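Local coordinates for protein AtFKBP42 (Arabidopsis thaliana, PDB 2F4E) that probably catalyses the cis-trans isomerisation of proline imidic peptide bonds, modulates uptake of MRP substrates into the vacuole and regulates cell elongation and orientation, at residues 76-81 against 141-146. Numbering follows the deposited sequence.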
loop_
_atom_site.group_PDB
_atom_site.type_symbol
_atom_site.label_atom_id
_atom_site.label_comp_id
_atom_site.label_asym_id
_atom_site.label_seq_id
_atom_site.Cartn_x
_atom_site.Cartn_y
_atom_site.Cartn_z
ATOM N N ALA A 76 -2.980 -7.458 0.748
ATOM C CA ALA A 76 -4.125 -6.619 0.466
ATOM C C ALA A 76 -5.404 -7.339 0.846
ATOM O O ALA A 76 -5.571 -8.529 0.569
ATOM C CB ALA A 76 -4.142 -6.235 -0.998
ATOM N N TRP A 77 -6.305 -6.607 1.483
ATOM C CA TRP A 77 -7.573 -7.157 1.939
ATOM C C TRP A 77 -8.697 -6.205 1.550
ATOM O O TRP A 77 -8.544 -4.981 1.652
ATOM C CB TRP A 77 -7.590 -7.260 3.468
ATOM C CG TRP A 77 -6.750 -8.310 4.098
ATOM C CD1 TRP A 77 -7.082 -9.621 4.280
ATOM C CD2 TRP A 77 -5.458 -8.136 4.684
ATOM N NE1 TRP A 77 -6.080 -10.274 4.944
ATOM C CE2 TRP A 77 -5.068 -9.388 5.203
ATOM C CE3 TRP A 77 -4.588 -7.044 4.821
ATOM C CZ2 TRP A 77 -3.852 -9.580 5.848
ATOM C CZ3 TRP A 77 -3.382 -7.237 5.464
ATOM C CH2 TRP A 77 -3.024 -8.498 5.969
ATOM N N THR A 78 -9.819 -6.757 1.102
ATOM C CA THR A 78 -10.980 -5.941 0.783
ATOM C C THR A 78 -11.539 -5.647 2.171
ATOM O O THR A 78 -11.644 -6.544 3.010
ATOM C CB THR A 78 -12.038 -6.712 -0.006
ATOM O OG1 THR A 78 -12.221 -8.017 0.561
ATOM C CG2 THR A 78 -11.622 -6.846 -1.465
ATOM N N LYS A 79 -11.868 -4.390 2.424
ATOM C CA LYS A 79 -12.390 -3.978 3.725
ATOM C C LYS A 79 -13.693 -4.622 4.152
ATOM O O LYS A 79 -13.847 -4.962 5.303
ATOM C CB LYS A 79 -12.568 -2.462 3.745
ATOM C CG LYS A 79 -11.293 -1.672 3.824
ATOM C CD LYS A 79 -10.930 -1.372 5.262
ATOM C CE LYS A 79 -9.944 -0.224 5.339
ATOM N NZ LYS A 79 -9.907 0.352 6.718
ATOM N N ASN A 80 -14.617 -4.823 3.228
ATOM C CA ASN A 80 -15.885 -5.368 3.660
ATOM C C ASN A 80 -16.138 -6.864 3.757
ATOM O O ASN A 80 -17.267 -7.287 4.053
ATOM C CB ASN A 80 -17.035 -4.682 2.923
ATOM C CG ASN A 80 -17.448 -3.380 3.605
ATOM O OD1 ASN A 80 -16.842 -2.325 3.392
ATOM N ND2 ASN A 80 -18.469 -3.457 4.453
ATOM N N SER A 81 -15.119 -7.680 3.526
ATOM C CA SER A 81 -15.288 -9.124 3.685
ATOM C C SER A 81 -14.010 -9.592 4.373
ATOM O O SER A 81 -13.955 -10.671 4.958
ATOM C CB SER A 81 -15.449 -9.811 2.334
ATOM O OG SER A 81 -14.265 -9.694 1.556
ATOM N N PRO A 141 -7.054 -10.454 -9.302
ATOM C CA PRO A 141 -7.944 -10.848 -8.216
ATOM C C PRO A 141 -9.413 -10.481 -8.442
ATOM O O PRO A 141 -9.761 -9.684 -9.318
ATOM C CB PRO A 141 -7.351 -10.102 -7.035
ATOM C CG PRO A 141 -7.066 -8.787 -7.646
ATOM C CD PRO A 141 -6.458 -9.136 -9.005
ATOM N N ASN A 142 -10.274 -11.082 -7.639
ATOM C CA ASN A 142 -11.686 -10.778 -7.727
ATOM C C ASN A 142 -11.941 -9.719 -6.665
ATOM O O ASN A 142 -11.894 -10.008 -5.472
ATOM C CB ASN A 142 -12.539 -12.019 -7.458
ATOM C CG ASN A 142 -13.980 -11.674 -7.104
ATOM O OD1 ASN A 142 -14.410 -11.884 -5.972
ATOM N ND2 ASN A 142 -14.730 -11.143 -8.068
ATOM N N VAL A 143 -12.162 -8.484 -7.101
ATOM C CA VAL A 143 -12.433 -7.393 -6.181
ATOM C C VAL A 143 -13.780 -6.799 -6.528
ATOM O O VAL A 143 -14.010 -6.417 -7.672
ATOM C CB VAL A 143 -11.367 -6.278 -6.275
ATOM C CG1 VAL A 143 -11.775 -5.097 -5.404
ATOM C CG2 VAL A 143 -10.023 -6.812 -5.837
ATOM N N PRO A 144 -14.697 -6.736 -5.547
ATOM C CA PRO A 144 -16.045 -6.183 -5.732
ATOM C C PRO A 144 -16.013 -4.720 -6.144
ATOM O O PRO A 144 -14.997 -4.049 -6.001
ATOM C CB PRO A 144 -16.682 -6.362 -4.355
ATOM C CG PRO A 144 -16.015 -7.584 -3.831
ATOM C CD PRO A 144 -14.572 -7.345 -4.210
ATOM N N PRO A 145 -17.127 -4.215 -6.682
ATOM C CA PRO A 145 -17.215 -2.818 -7.107
ATOM C C PRO A 145 -17.136 -1.886 -5.891
ATOM O O PRO A 145 -17.606 -2.229 -4.813
ATOM C CB PRO A 145 -18.580 -2.758 -7.788
ATOM C CG PRO A 145 -18.745 -4.131 -8.336
ATOM C CD PRO A 145 -18.274 -4.987 -7.188
ATOM N N MET A 146 -16.524 -0.719 -6.069
ATOM C CA MET A 146 -16.390 0.268 -5.000
ATOM C C MET A 146 -15.985 -0.390 -3.683
ATOM O O MET A 146 -16.575 -0.138 -2.636
ATOM C CB MET A 146 -17.711 1.038 -4.837
ATOM C CG MET A 146 -18.240 1.625 -6.153
ATOM S SD MET A 146 -19.842 2.488 -6.062
ATOM C CE MET A 146 -20.874 1.185 -5.322
HETATM O O HOH W 1 -15.906 -1.041 0.667
#
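Thr78 faces Val143 and Pro144 at the end of strand 69-78. Residues 76-78 are the last of that strand, and residues 79-81 begin the hairpin loop that leads to strand 84-87. Residues 141-145 are extended but belong to no regular strand. The backbones come closest at Thr78 and Val143, where the CA atoms of Thr78 and Val143 lie 7.3 Å apart. No direct hydrogen bond links the two segments. Thr78 points toward residues 141-146, and its CG2 methyl makes the contact. Thr78 CG2 lies 4.1 Å from Pro144 CD and 4.3 Å from Val143 CG1. The Thr78 and Pro144 side chains cross at about a right angle. The CG1 branch of Val143 is the nearer to this methyl.

The domain has the FKBP fold, an antiparallel sheet that curls around a short helix, 107-113. The segment 141-146 lies in the long loop between the last two strands, 121-126 and 149-158. It probably matches the loop that flanks the active-site pocket in other FKBPs. The loop packs on the end of strand 69-78, the antiparallel neighbour of the strand that the loop leads into. Val143 also touches Tyr132, earlier in the same loop. Thr78 touches Leu149 on the neighbouring strand.

The torsion of Thr78 separates its two branches. OG1 sits between the backbone N and the carbonyl carbon (chi1 44°), while CG2 is anti to the carbonyl carbon. The methyl is thus left to the loop, and the hydroxyl serves the turn. Thr78 OG1 and Ser81 OG are hydrogen-bonded at 2.8 Å. The backbone N of His83 adds a weak bond to the same Thr78 hydroxyl. At the outer end a water donates to Asn80 OD1 at 3.2 Å and, weakly, to the carbonyl O of Met146.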